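Local coordinates for FAD-linked sulfhydryl oxidase ERV1 (Arabidopsis thaliana, PDB 2HJ3), which is an FAD-dependent sulfhydryl oxidase of mitochondria that makes disulfide bonds, passing electrons from thiols to oxygen and releasing hydrogen peroxide, at residues A[10-14]-A[51-56]; A[78-83]-A[97-103]. All coordinates share one frame; numbering follows the deposited sequence.

Contact 1: residues A[10-14]-A[51-56]; sequences KEDLG and YPCREC. With FAD (flavin-adenine dinucleotide), chain K.
Leu13 brings its CD2 methyl obliquely against the phenol end of Tyr51, off-centre, 4.1 Å from the ring centroid in a CH-pi contact. Leu13 CG lies anti to its own N (chi1 -176°), and from there CD2 also reaches Pro52 CB. FAD C7 lies over one face of the Tyr51 ring, toward its rim. The hydroxyl is held from the ring edge by a water, which also donates to Lys10 O at 2.8 Å. Lys10 runs past the redox-active disulfide, its CG 4.1 Å from Cys56 SG. Its chain bends at chi3 (-63°) and brings NZ near two acceptors. Both bonds are weak: a salt bridge to Glu55 OE2 and a hydrogen bond to FAD O2, each at 3.4 Å from NZ. Glu55 OE2 also lies 2.9 Å from FAD N3. With a methionine in place of Lys10, Glu55 would probably lose its cationic mate and the flavin O2 the nearby positive charge. Cys56 SG sits 3.5 Å from FAD C4X, and its bond to Cys53 SG closes the CXXC pair at the start of helix 54-66. The disulfide thus lies against the flavin, consistent with direct electron transfer, and the Lys10 charge would probably stabilise a reduced, anionic ring.

Contact 2: residues A[78-83]-A[97-103]; sequences SQWLCH and FPCERVD. With FAD (flavin-adenine dinucleotide), chain K; SO4 (sulfate ion), chain F.
The disulfide between Cys82 and Cys99 ties helix 74-91 to the C-terminal segment of the ERV/ALR fold, beside the adenine of FAD. The bond joins Cys82 SG to Cys99 SG with a chi3 of -87°, near the relaxed right angle. Cys82 SG stands anti to its own backbone N (chi1 173°), which points it at the turn. That turn is a type I beta turn from Pro98 to Arg101, closed by Arg101 N to Pro98 O.

Sulfur also meets two rings. Cys99 SG sits over the face of the His83 imidazole, 4.0 Å from its centroid. Cys82 SG approaches Phe97 obliquely, 3.8 Å from CD2. At the edge of the imidazole, His83 ND1 donates a fairly straight hydrogen bond of 2.9 Å to O3 of a sulfate, probably from the crystallisation liquor. Arg90 and Asn86 bind the same ion.

Beside the disulfide, Val102 CG1 packs on Cys82 CB at 3.5 Å. Further along, the Gln79 side chain passes close to Val102. Ser78 OG is bonded back to Gln74 O in its own helix.

The adenine lies over one face of Phe97, with FAD C4A nearby. Its amino group N6A gives a weak bond of 3.1 Å to Cys82 O. Val102 CG1 comes to 3.8 Å from FAD N1A.

The cystine covalently ties the turn to the helix and keeps the nearby Phe97 close, consistent with a structural part in shaping the adenine site. Within these two segments the adenine meets apolar groups of Phe97 and Val102 and the Cys82 carbonyl, the last through a weak bond.

In the fold
Both contacts touch the same FAD, but at its two ends. Contact 1 lies against the isoalloxazine and holds the redox-active disulfide. Contact 2 lines part of the adenine site and holds the second disulfide. Their centres are about 21 Å apart, on opposite sides of the centre of the chain, and their nearest atoms are about 10 Å apart, so FAD joins them where the protein segments do not touch. They follow in series along the chain: 10-14 with 51-56 closes before 78-83 with 97-103 opens. Helix 54-66 leads on to helix 74-91. Lys94, His85, Arg15, Arg105, Trp18 and Asn89 give further hydrogen bonds to the cofactor. Contact 1 also packs against Thr23 and Leu24 of the second subunit.

Contact 1: residues A[10-14]-A[51-56]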
ATOM      1  N   LYS A  10       2.844  13.954   6.466  1.00 63.72           N
ATOM      2  CA  LYS A  10       3.446  12.709   6.909  1.00 62.37           C
ATOM      3  C   LYS A  10       2.399  11.892   7.669  1.00 60.86           C
ATOM      4  O   LYS A  10       2.355  10.664   7.568  1.00 59.66           O
ATOM      5  CB  LYS A  10       4.629  13.016   7.827  1.00 64.37           C
ATOM      6  CG  LYS A  10       5.216  11.809   8.527  1.00 67.74           C
ATOM      7  CD  LYS A  10       6.067  12.224   9.729  1.00 70.09           C
ATOM      8  CE  LYS A  10       7.274  13.060   9.318  1.00 71.98           C
ATOM      9  NZ  LYS A  10       8.169  13.350  10.482  1.00 73.83           N
ATOM     10  N   GLU A  11       1.550  12.588   8.423  1.00 58.51           N
ATOM     11  CA  GLU A  11       0.513  11.928   9.205  1.00 57.75           C
ATOM     12  C   GLU A  11      -0.616  11.359   8.355  1.00 55.80           C
ATOM     13  O   GLU A  11      -1.099  10.264   8.633  1.00 56.88           O
ATOM     14  CB  GLU A  11      -0.068  12.884  10.253  1.00 58.73           C
ATOM     15  CG  GLU A  11       0.914  13.340  11.332  1.00 61.23           C
ATOM     16  CD  GLU A  11       1.917  14.369  10.827  1.00 64.67           C
ATOM     17  OE1 GLU A  11       1.503  15.281  10.078  1.00 67.02           O
ATOM     18  OE2 GLU A  11       3.112  14.281  11.187  1.00 65.25           O
ATOM     19  N   ASP A  12      -1.046  12.095   7.331  1.00 54.97           N
ATOM     20  CA  ASP A  12      -2.118  11.614   6.464  1.00 52.56           C
ATOM     21  C   ASP A  12      -1.666  10.356   5.728  1.00 49.98           C
ATOM     22  O   ASP A  12      -2.445   9.416   5.549  1.00 49.62           O
ATOM     23  CB  ASP A  12      -2.521  12.680   5.439  1.00 58.35           C
ATOM     24  CG  ASP A  12      -3.223  13.876   6.070  1.00 62.89           C
ATOM     25  OD1 ASP A  12      -4.271  13.684   6.723  1.00 64.82           O
ATOM     26  OD2 ASP A  12      -2.726  15.013   5.900  1.00 65.56           O
ATOM     27  N   LEU A  13      -0.405  10.345   5.301  1.00 46.01           N
ATOM     28  CA  LEU A  13       0.158   9.205   4.588  1.00 43.64           C
ATOM     29  C   LEU A  13       0.146   8.002   5.524  1.00 43.15           C
ATOM     30  O   LEU A  13      -0.353   6.933   5.172  1.00 41.74           O
ATOM     31  CB  LEU A  13       1.593   9.509   4.144  1.00 43.51           C
ATOM     32  CG  LEU A  13       2.282   8.439   3.288  1.00 44.03           C
ATOM     33  CD1 LEU A  13       1.585   8.359   1.948  1.00 45.44           C
ATOM     34  CD2 LEU A  13       3.756   8.762   3.100  1.00 42.71           C
ATOM     35  N   GLY A  14       0.688   8.201   6.725  1.00 43.45           N
ATOM     36  CA  GLY A  14       0.737   7.149   7.725  1.00 40.40           C
ATOM     37  C   GLY A  14      -0.615   6.534   8.011  1.00 39.90           C
ATOM     38  O   GLY A  14      -0.751   5.313   7.984  1.00 41.65           O
ATOM     39  N   TYR A  51       8.417   3.591   0.754  1.00 48.37           N
ATOM     40  CA  TYR A  51       7.519   4.440   1.532  1.00 46.88           C
ATOM     41  C   TYR A  51       7.898   5.914   1.360  1.00 49.37           C
ATOM     42  O   TYR A  51       9.023   6.312   1.657  1.00 48.65           O
ATOM     43  CB  TYR A  51       7.548   4.047   3.007  1.00 44.17           C
ATOM     44  CG  TYR A  51       6.443   4.697   3.805  1.00 40.15           C
ATOM     45  CD1 TYR A  51       5.104   4.414   3.530  1.00 38.03           C
ATOM     46  CD2 TYR A  51       6.730   5.614   4.809  1.00 36.34           C
ATOM     47  CE1 TYR A  51       4.078   5.029   4.238  1.00 37.41           C
ATOM     48  CE2 TYR A  51       5.709   6.243   5.521  1.00 37.58           C
ATOM     49  CZ  TYR A  51       4.385   5.946   5.232  1.00 36.78           C
ATOM     50  OH  TYR A  51       3.374   6.575   5.923  1.00 35.27           O
ATOM     51  N   PRO A  52       6.952   6.740   0.867  1.00 52.97           N
ATOM     52  CA  PRO A  52       7.064   8.184   0.596  1.00 54.72           C
ATOM     53  C   PRO A  52       7.475   9.165   1.693  1.00 56.97           C
ATOM     54  O   PRO A  52       7.247  10.360   1.545  1.00 59.04           O
ATOM     55  CB  PRO A  52       5.695   8.537   0.020  1.00 54.83           C
ATOM     56  CG  PRO A  52       5.261   7.275  -0.618  1.00 54.94           C
ATOM     57  CD  PRO A  52       5.643   6.243   0.408  1.00 53.15           C
ATOM     58  N   CYS A  53       8.034   8.684   2.796  1.00 59.11           N
ATOM     59  CA  CYS A  53       8.524   9.574   3.852  1.00 61.64           C
ATOM     60  C   CYS A  53       9.907   9.032   4.186  1.00 62.94           C
ATOM     61  O   CYS A  53      10.041   7.966   4.782  1.00 63.30           O
ATOM     62  CB  CYS A  53       7.620   9.595   5.113  1.00 59.84           C
ATOM     63  SG  CYS A  53       8.573   9.935   6.645  1.00 63.25           S
ATOM     64  N   ARG A  54      10.927   9.771   3.765  1.00 65.80           N
ATOM     65  CA  ARG A  54      12.331   9.411   3.961  1.00 68.30           C
ATOM     66  C   ARG A  54      12.685   8.690   5.269  1.00 67.28           C
ATOM     67  O   ARG A  54      12.983   7.497   5.261  1.00 66.75           O
ATOM     68  CB  ARG A  54      13.189  10.672   3.819  1.00 73.36           C
ATOM     69  CG  ARG A  54      13.013  11.381   2.474  1.00 80.09           C
ATOM     70  CD  ARG A  54      13.451  12.844   2.538  1.00 84.30           C
ATOM     71  NE  ARG A  54      13.225  13.543   1.274  1.00 88.22           N
ATOM     72  CZ  ARG A  54      13.299  14.864   1.122  1.00 91.01           C
ATOM     73  NH1 ARG A  54      13.592  15.644   2.157  1.00 91.09           N
ATOM     74  NH2 ARG A  54      13.084  15.408  -0.070  1.00 92.23           N
ATOM     75  N   GLU A  55      12.665   9.413   6.385  1.00 65.85           N
ATOM     76  CA  GLU A  55      13.003   8.828   7.679  1.00 64.02           C
ATOM     77  C   GLU A  55      12.124   7.625   8.023  1.00 61.93           C
ATOM     78  O   GLU A  55      12.617   6.600   8.504  1.00 60.82           O
ATOM     79  CB  GLU A  55      12.865   9.875   8.784  1.00 65.83           C
ATOM     80  CG  GLU A  55      11.455  10.427   8.899  1.00 71.60           C
ATOM     81  CD  GLU A  55      11.189  11.101  10.230  1.00 73.68           C
ATOM     82  OE1 GLU A  55      11.914  12.064  10.564  1.00 76.03           O
ATOM     83  OE2 GLU A  55      10.251  10.668  10.937  1.00 74.07           O
ATOM     84  N   CYS A  56      10.823   7.761   7.787  1.00 59.17           N
ATOM     85  CA  CYS A  56       9.879   6.690   8.081  1.00 56.57           C
ATOM     86  C   CYS A  56      10.294   5.395   7.391  1.00 54.93           C
ATOM     87  O   CYS A  56      10.184   4.308   7.963  1.00 53.90           O
ATOM     88  CB  CYS A  56       8.482   7.054   7.595  1.00 56.60           C
ATOM     89  SG  CYS A  56       7.789   8.681   8.041  1.00 59.70           S
TER
HETATM   90  PA  FAD K1001      -1.508   5.836  13.356  1.00 47.26           P
HETATM   91  O1A FAD K1001      -0.265   5.379  14.038  1.00 48.97           O
HETATM   92  O2A FAD K1001      -1.559   6.469  12.004  1.00 48.55           O
HETATM   93  O5B FAD K1001      -2.894   5.119  13.367  1.00 48.20           O
HETATM   94  C5B FAD K1001      -3.853   4.370  12.641  1.00 50.80           C
HETATM   95  C4B FAD K1001      -4.944   4.256  13.683  1.00 51.12           C
HETATM   96  O4B FAD K1001      -4.933   2.805  13.622  1.00 50.18           O
HETATM   97  C3B FAD K1001      -5.101   4.624  15.186  1.00 53.28           C
HETATM   98  O3B FAD K1001      -5.742   5.881  15.404  1.00 56.44           O
HETATM   99  C2B FAD K1001      -5.712   3.423  15.763  1.00 53.50           C
HETATM  100  O2B FAD K1001      -7.090   3.298  15.594  1.00 57.35           O
HETATM  101  C1B FAD K1001      -4.978   2.332  14.974  1.00 49.71           C
HETATM  102  N9A FAD K1001      -3.788   1.695  15.453  1.00 46.54           N
HETATM  103  C8A FAD K1001      -2.715   2.125  16.272  1.00 45.07           C
HETATM  104  N7A FAD K1001      -1.772   1.292  16.596  1.00 43.08           N
HETATM  105  C5A FAD K1001      -2.164   0.128  15.946  1.00 43.25           C
HETATM  106  C6A FAD K1001      -1.669  -1.190  15.879  1.00 42.99           C
HETATM  107  N6A FAD K1001      -0.579  -1.500  16.611  1.00 40.43           N
HETATM  108  N1A FAD K1001      -2.384  -2.121  15.136  1.00 43.17           N
HETATM  109  C2A FAD K1001      -3.560  -1.887  14.500  1.00 46.39           C
HETATM  110  N3A FAD K1001      -4.016  -0.552  14.543  1.00 46.84           N
HETATM  111  C4A FAD K1001      -3.285   0.401  15.310  1.00 43.74           C
HETATM  112  N1  FAD K1001       6.117   8.801  11.309  1.00 47.50           N
HETATM  113  C2  FAD K1001       7.218   9.455  11.832  1.00 48.46           C
HETATM  114  O2  FAD K1001       7.170  10.614  12.284  1.00 51.00           O
HETATM  115  N3  FAD K1001       8.337   8.641  11.801  1.00 46.97           N
HETATM  116  C4  FAD K1001       8.368   7.311  11.315  1.00 47.96           C
HETATM  117  O4  FAD K1001       9.552   6.838  11.302  1.00 52.08           O
HETATM  118  C4X FAD K1001       7.224   6.707  10.819  1.00 46.72           C
HETATM  119  N5  FAD K1001       7.163   5.416  10.187  1.00 45.80           N
HETATM  120  C5X FAD K1001       6.051   4.837   9.532  1.00 43.49           C
HETATM  121  C6  FAD K1001       6.162   3.597   8.865  1.00 43.00           C
HETATM  122  C7  FAD K1001       5.026   3.080   8.172  1.00 42.77           C
HETATM  123  C7M FAD K1001       5.226   1.763   7.408  1.00 44.93           C
HETATM  124  C8  FAD K1001       3.777   3.776   8.172  1.00 42.82           C
HETATM  125  C8M FAD K1001       2.436   3.368   7.572  1.00 41.14           C
HETATM  126  C9  FAD K1001       3.706   5.012   8.828  1.00 42.69           C
HETATM  127  C9A FAD K1001       4.798   5.637   9.484  1.00 43.53           C
HETATM  128  N10 FAD K1001       4.954   6.901  10.250  1.00 45.67           N
HETATM  129  C10 FAD K1001       6.047   7.516  10.810  1.00 45.29           C
HETATM  130  C1' FAD K1001       3.743   7.582  10.566  1.00 45.74           C
HETATM  131  C2' FAD K1001       3.017   7.271  11.834  1.00 46.01           C
HETATM  132  O2' FAD K1001       3.261   5.878  12.215  1.00 45.72           O
HETATM  133  C3' FAD K1001       1.623   7.807  11.934  1.00 46.62           C
HETATM  134  O3' FAD K1001       0.819   7.130  10.984  1.00 46.77           O
HETATM  135  C4' FAD K1001       1.192   9.243  12.186  1.00 47.73           C
HETATM  136  O4' FAD K1001       2.061   9.838  13.190  1.00 45.91           O
HETATM  137  C5' FAD K1001      -0.171   9.460  12.706  1.00 46.35           C
HETATM  138  O5' FAD K1001      -0.484   8.876  13.974  1.00 48.77           O
HETATM  139  P   FAD K1001      -1.965   8.614  14.400  1.00 49.90           P
HETATM  140  O1P FAD K1001      -1.679   8.912  15.799  1.00 54.62           O
HETATM  141  O2P FAD K1001      -3.028   9.303  13.631  1.00 46.84           O
HETATM  142  O3P FAD K1001      -2.057   7.003  14.291  1.00 49.71           O
HETATM  143  O   HOH W   1       4.255   8.673   7.325  1.00 51.85           O

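Contact 2: residues A[78-83]-A[97-103]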
ATOM      1  N   SER A  78      -1.305 -10.422  11.181  1.00 38.28           N
ATOM      2  CA  SER A  78      -2.036  -9.378  11.905  1.00 40.32           C
ATOM      3  C   SER A  78      -1.227  -8.915  13.103  1.00 40.20           C
ATOM      4  O   SER A  78      -1.049  -7.718  13.320  1.00 43.38           O
ATOM      5  CB  SER A  78      -3.361  -9.904  12.445  1.00 40.98           C
ATOM      6  OG  SER A  78      -4.142 -10.479  11.432  1.00 49.19           O
ATOM      7  N   GLN A  79      -0.756  -9.878  13.890  1.00 40.26           N
ATOM      8  CA  GLN A  79       0.024  -9.579  15.088  1.00 41.14           C
ATOM      9  C   GLN A  79       1.311  -8.869  14.715  1.00 41.61           C
ATOM     10  O   GLN A  79       1.601  -7.781  15.215  1.00 42.93           O
ATOM     11  CB  GLN A  79       0.350 -10.867  15.845  1.00 42.39           C
ATOM     12  CG  GLN A  79      -0.870 -11.619  16.356  1.00 42.88           C
ATOM     13  CD  GLN A  79      -1.614 -10.847  17.423  1.00 47.15           C
ATOM     14  OE1 GLN A  79      -2.846 -10.813  17.428  1.00 50.30           O
ATOM     15  NE2 GLN A  79      -0.872 -10.229  18.344  1.00 47.02           N
ATOM     16  N   TRP A  80       2.080  -9.487  13.825  1.00 40.64           N
ATOM     17  CA  TRP A  80       3.342  -8.912  13.393  1.00 39.70           C
ATOM     18  C   TRP A  80       3.176  -7.452  12.975  1.00 39.88           C
ATOM     19  O   TRP A  80       3.938  -6.582  13.402  1.00 39.53           O
ATOM     20  CB  TRP A  80       3.917  -9.714  12.221  1.00 40.27           C
ATOM     21  CG  TRP A  80       5.169  -9.105  11.678  1.00 39.37           C
ATOM     22  CD1 TRP A  80       6.421  -9.200  12.204  1.00 38.59           C
ATOM     23  CD2 TRP A  80       5.273  -8.229  10.552  1.00 38.88           C
ATOM     24  NE1 TRP A  80       7.306  -8.431  11.478  1.00 37.28           N
ATOM     25  CE2 TRP A  80       6.625  -7.824  10.458  1.00 39.32           C
ATOM     26  CE3 TRP A  80       4.354  -7.746   9.613  1.00 39.25           C
ATOM     27  CZ2 TRP A  80       7.081  -6.956   9.464  1.00 40.13           C
ATOM     28  CZ3 TRP A  80       4.804  -6.883   8.624  1.00 40.94           C
ATOM     29  CH2 TRP A  80       6.159  -6.496   8.558  1.00 42.73           C
ATOM     30  N   LEU A  81       2.175  -7.182  12.144  1.00 40.39           N
ATOM     31  CA  LEU A  81       1.933  -5.822  11.663  1.00 40.43           C
ATOM     32  C   LEU A  81       1.598  -4.879  12.818  1.00 39.54           C
ATOM     33  O   LEU A  81       1.929  -3.699  12.780  1.00 38.33           O
ATOM     34  CB  LEU A  81       0.799  -5.827  10.635  1.00 41.91           C
ATOM     35  CG  LEU A  81       0.688  -4.612   9.711  1.00 43.21           C
ATOM     36  CD1 LEU A  81       2.021  -4.336   9.026  1.00 40.69           C
ATOM     37  CD2 LEU A  81      -0.390  -4.883   8.682  1.00 42.32           C
ATOM     38  N   CYS A  82       0.942  -5.411  13.846  1.00 39.36           N
ATOM     39  CA  CYS A  82       0.581  -4.615  15.014  1.00 38.32           C
ATOM     40  C   CYS A  82       1.822  -4.303  15.840  1.00 37.63           C
ATOM     41  O   CYS A  82       1.964  -3.196  16.376  1.00 36.46           O
ATOM     42  CB  CYS A  82      -0.446  -5.365  15.864  1.00 38.94           C
ATOM     43  SG  CYS A  82      -0.843  -4.595  17.470  1.00 44.54           S
ATOM     44  N   HIS A  83       2.735  -5.271  15.931  1.00 37.91           N
ATOM     45  CA  HIS A  83       3.967  -5.069  16.700  1.00 37.65           C
ATOM     46  C   HIS A  83       4.837  -4.053  15.994  1.00 36.89           C
ATOM     47  O   HIS A  83       5.479  -3.212  16.625  1.00 37.67           O
ATOM     48  CB  HIS A  83       4.741  -6.385  16.864  1.00 36.83           C
ATOM     49  CG  HIS A  83       4.022  -7.404  17.688  1.00 34.15           C
ATOM     50  ND1 HIS A  83       3.634  -7.167  18.989  1.00 36.09           N
ATOM     51  CD2 HIS A  83       3.550  -8.633  17.374  1.00 34.06           C
ATOM     52  CE1 HIS A  83       2.941  -8.199  19.436  1.00 34.92           C
ATOM     53  NE2 HIS A  83       2.874  -9.101  18.475  1.00 36.39           N
ATOM     54  N   PHE A  97      -0.847  -0.065  21.137  1.00 46.35           N
ATOM     55  CA  PHE A  97      -2.060  -0.853  20.959  1.00 44.61           C
ATOM     56  C   PHE A  97      -1.904  -2.307  21.386  1.00 43.25           C
ATOM     57  O   PHE A  97      -0.892  -2.929  21.091  1.00 44.57           O
ATOM     58  CB  PHE A  97      -2.454  -0.770  19.472  1.00 45.10           C
ATOM     59  CG  PHE A  97      -3.779  -1.393  19.142  1.00 46.38           C
ATOM     60  CD1 PHE A  97      -4.937  -0.623  19.114  1.00 48.21           C
ATOM     61  CD2 PHE A  97      -3.868  -2.747  18.826  1.00 47.65           C
ATOM     62  CE1 PHE A  97      -6.167  -1.196  18.771  1.00 48.80           C
ATOM     63  CE2 PHE A  97      -5.096  -3.329  18.483  1.00 47.04           C
ATOM     64  CZ  PHE A  97      -6.240  -2.554  18.455  1.00 48.09           C
ATOM     65  N   PRO A  98      -2.903  -2.863  22.100  1.00 42.90           N
ATOM     66  CA  PRO A  98      -2.848  -4.263  22.549  1.00 42.11           C
ATOM     67  C   PRO A  98      -3.148  -5.160  21.355  1.00 44.69           C
ATOM     68  O   PRO A  98      -4.293  -5.265  20.907  1.00 43.31           O
ATOM     69  CB  PRO A  98      -3.933  -4.331  23.619  1.00 41.13           C
ATOM     70  CG  PRO A  98      -4.936  -3.314  23.149  1.00 41.35           C
ATOM     71  CD  PRO A  98      -4.066  -2.167  22.688  1.00 41.50           C
ATOM     72  N   CYS A  99      -2.111  -5.813  20.846  1.00 46.45           N
ATOM     73  CA  CYS A  99      -2.252  -6.649  19.665  1.00 48.61           C
ATOM     74  C   CYS A  99      -3.182  -7.841  19.746  1.00 50.94           C
ATOM     75  O   CYS A  99      -3.247  -8.633  18.808  1.00 51.53           O
ATOM     76  CB  CYS A  99      -0.878  -7.102  19.191  1.00 44.97           C
ATOM     77  SG  CYS A  99       0.224  -5.715  18.795  1.00 42.06           S
ATOM     78  N   GLU A 100      -3.906  -7.975  20.845  1.00 53.51           N
ATOM     79  CA  GLU A 100      -4.834  -9.088  20.984  1.00 58.64           C
ATOM     80  C   GLU A 100      -6.178  -8.618  20.482  1.00 59.71           C
ATOM     81  O   GLU A 100      -7.085  -9.411  20.256  1.00 60.48           O
ATOM     82  CB  GLU A 100      -4.964  -9.496  22.441  1.00 61.99           C
ATOM     83  CG  GLU A 100      -3.686 -10.004  23.044  1.00 65.00           C
ATOM     84  CD  GLU A 100      -3.660  -9.798  24.538  1.00 68.36           C
ATOM     85  OE1 GLU A 100      -4.583 -10.289  25.233  1.00 68.18           O
ATOM     86  OE2 GLU A 100      -2.713  -9.134  25.010  1.00 69.73           O
ATOM     87  N   ARG A 101      -6.283  -7.308  20.310  1.00 61.87           N
ATOM     88  CA  ARG A 101      -7.504  -6.682  19.841  1.00 62.56           C
ATOM     89  C   ARG A 101      -7.430  -6.254  18.382  1.00 62.37           C
ATOM     90  O   ARG A 101      -8.388  -5.658  17.889  1.00 64.93           O
ATOM     91  CB  ARG A 101      -7.828  -5.437  20.677  1.00 65.94           C
ATOM     92  CG  ARG A 101      -8.177  -5.665  22.149  1.00 68.59           C
ATOM     93  CD  ARG A 101      -8.326  -4.306  22.845  1.00 72.25           C
ATOM     94  NE  ARG A 101      -8.741  -4.400  24.244  1.00 75.73           N
ATOM     95  CZ  ARG A 101      -8.726  -3.380  25.103  1.00 76.76           C
ATOM     96  NH1 ARG A 101      -8.310  -2.178  24.714  1.00 75.76           N
ATOM     97  NH2 ARG A 101      -9.135  -3.557  26.354  1.00 77.36           N
ATOM     98  N   VAL A 102      -6.323  -6.526  17.684  1.00 59.60           N
ATOM     99  CA  VAL A 102      -6.245  -6.097  16.281  1.00 56.96           C
ATOM    100  C   VAL A 102      -7.457  -6.539  15.493  1.00 55.21           C
ATOM    101  O   VAL A 102      -8.028  -5.749  14.752  1.00 55.19           O
ATOM    102  CB  VAL A 102      -4.992  -6.621  15.523  1.00 56.31           C
ATOM    103  CG1 VAL A 102      -3.925  -5.546  15.495  1.00 55.29           C
ATOM    104  CG2 VAL A 102      -4.480  -7.892  16.150  1.00 56.73           C
ATOM    105  N   ASP A 103      -7.849  -7.801  15.655  1.00 54.46           N
ATOM    106  CA  ASP A 103      -9.005  -8.327  14.938  1.00 54.56           C
ATOM    107  C   ASP A 103     -10.298  -7.612  15.317  1.00 55.29           C
ATOM    108  O   ASP A 103     -11.271  -7.637  14.565  1.00 55.91           O
ATOM    109  CB  ASP A 103      -9.154  -9.832  15.178  1.00 51.49           C
ATOM    110  CG  ASP A 103      -8.105 -10.641  14.450  1.00 50.41           C
ATOM    111  OD1 ASP A 103      -7.401 -10.075  13.593  1.00 52.22           O
ATOM    112  OD2 ASP A 103      -7.984 -11.847  14.721  1.00 49.91           O
TER
HETATM  113  PA  FAD K1001      -1.508   5.836  13.356  1.00 47.26           P
HETATM  114  O1A FAD K1001      -0.265   5.379  14.038  1.00 48.97           O
HETATM  115  O2A FAD K1001      -1.559   6.469  12.004  1.00 48.55           O
HETATM  116  O5B FAD K1001      -2.894   5.119  13.367  1.00 48.20           O
HETATM  117  C5B FAD K1001      -3.853   4.370  12.641  1.00 50.80           C
HETATM  118  C4B FAD K1001      -4.944   4.256  13.683  1.00 51.12           C
HETATM  119  O4B FAD K1001      -4.933   2.805  13.622  1.00 50.18           O
HETATM  120  C3B FAD K1001      -5.101   4.624  15.186  1.00 53.28           C
HETATM  121  O3B FAD K1001      -5.742   5.881  15.404  1.00 56.44           O
HETATM  122  C2B FAD K1001      -5.712   3.423  15.763  1.00 53.50           C
HETATM  123  O2B FAD K1001      -7.090   3.298  15.594  1.00 57.35           O
HETATM  124  C1B FAD K1001      -4.978   2.332  14.974  1.00 49.71           C
HETATM  125  N9A FAD K1001      -3.788   1.695  15.453  1.00 46.54           N
HETATM  126  C8A FAD K1001      -2.715   2.125  16.272  1.00 45.07           C
HETATM  127  N7A FAD K1001      -1.772   1.292  16.596  1.00 43.08           N
HETATM  128  C5A FAD K1001      -2.164   0.128  15.946  1.00 43.25           C
HETATM  129  C6A FAD K1001      -1.669  -1.190  15.879  1.00 42.99           C
HETATM  130  N6A FAD K1001      -0.579  -1.500  16.611  1.00 40.43           N
HETATM  131  N1A FAD K1001      -2.384  -2.121  15.136  1.00 43.17           N
HETATM  132  C2A FAD K1001      -3.560  -1.887  14.500  1.00 46.39           C
HETATM  133  N3A FAD K1001      -4.016  -0.552  14.543  1.00 46.84           N
HETATM  134  C4A FAD K1001      -3.285   0.401  15.310  1.00 43.74           C
HETATM  135  N1  FAD K1001       6.117   8.801  11.309  1.00 47.50           N
HETATM  136  C2  FAD K1001       7.218   9.455  11.832  1.00 48.46           C
HETATM  137  O2  FAD K1001       7.170  10.614  12.284  1.00 51.00           O
HETATM  138  N3  FAD K1001       8.337   8.641  11.801  1.00 46.97           N
HETATM  139  C4  FAD K1001       8.368   7.311  11.315  1.00 47.96           C
HETATM  140  O4  FAD K1001       9.552   6.838  11.302  1.00 52.08           O
HETATM  141  C4X FAD K1001       7.224   6.707  10.819  1.00 46.72           C
HETATM  142  N5  FAD K1001       7.163   5.416  10.187  1.00 45.80           N
HETATM  143  C5X FAD K1001       6.051   4.837   9.532  1.00 43.49           C
HETATM  144  C6  FAD K1001       6.162   3.597   8.865  1.00 43.00           C
HETATM  145  C7  FAD K1001       5.026   3.080   8.172  1.00 42.77           C
HETATM  146  C7M FAD K1001       5.226   1.763   7.408  1.00 44.93           C
HETATM  147  C8  FAD K1001       3.777   3.776   8.172  1.00 42.82           C
HETATM  148  C8M FAD K1001       2.436   3.368   7.572  1.00 41.14           C
HETATM  149  C9  FAD K1001       3.706   5.012   8.828  1.00 42.69           C
HETATM  150  C9A FAD K1001       4.798   5.637   9.484  1.00 43.53           C
HETATM  151  N10 FAD K1001       4.954   6.901  10.250  1.00 45.67           N
HETATM  152  C10 FAD K1001       6.047   7.516  10.810  1.00 45.29           C
HETATM  153  C1' FAD K1001       3.743   7.582  10.566  1.00 45.74           C
HETATM  154  C2' FAD K1001       3.017   7.271  11.834  1.00 46.01           C
HETATM  155  O2' FAD K1001       3.261   5.878  12.215  1.00 45.72           O
HETATM  156  C3' FAD K1001       1.623   7.807  11.934  1.00 46.62           C
HETATM  157  O3' FAD K1001       0.819   7.130  10.984  1.00 46.77           O
HETATM  158  C4' FAD K1001       1.192   9.243  12.186  1.00 47.73           C
HETATM  159  O4' FAD K1001       2.061   9.838  13.190  1.00 45.91           O
HETATM  160  C5' FAD K1001      -0.171   9.460  12.706  1.00 46.35           C
HETATM  161  O5' FAD K1001      -0.484   8.876  13.974  1.00 48.77           O
HETATM  162  P   FAD K1001      -1.965   8.614  14.400  1.00 49.90           P
HETATM  163  O1P FAD K1001      -1.679   8.912  15.799  1.00 54.62           O
HETATM  164  O2P FAD K1001      -3.028   9.303  13.631  1.00 46.84           O
HETATM  165  O3P FAD K1001      -2.057   7.003  14.291  1.00 49.71           O
HETATM  166  S   SO4 F 506       4.218  -4.494  21.491  1.00 76.96           S
HETATM  167  O1  SO4 F 506       5.302  -5.462  21.725  1.00 78.79           O
HETATM  168  O2  SO4 F 506       4.678  -3.147  21.869  1.00 76.65           O
HETATM  169  O3  SO4 F 506       3.842  -4.513  20.065  1.00 77.92           O
HETATM  170  O4  SO4 F 506       3.047  -4.860  22.307  1.00 78.43           O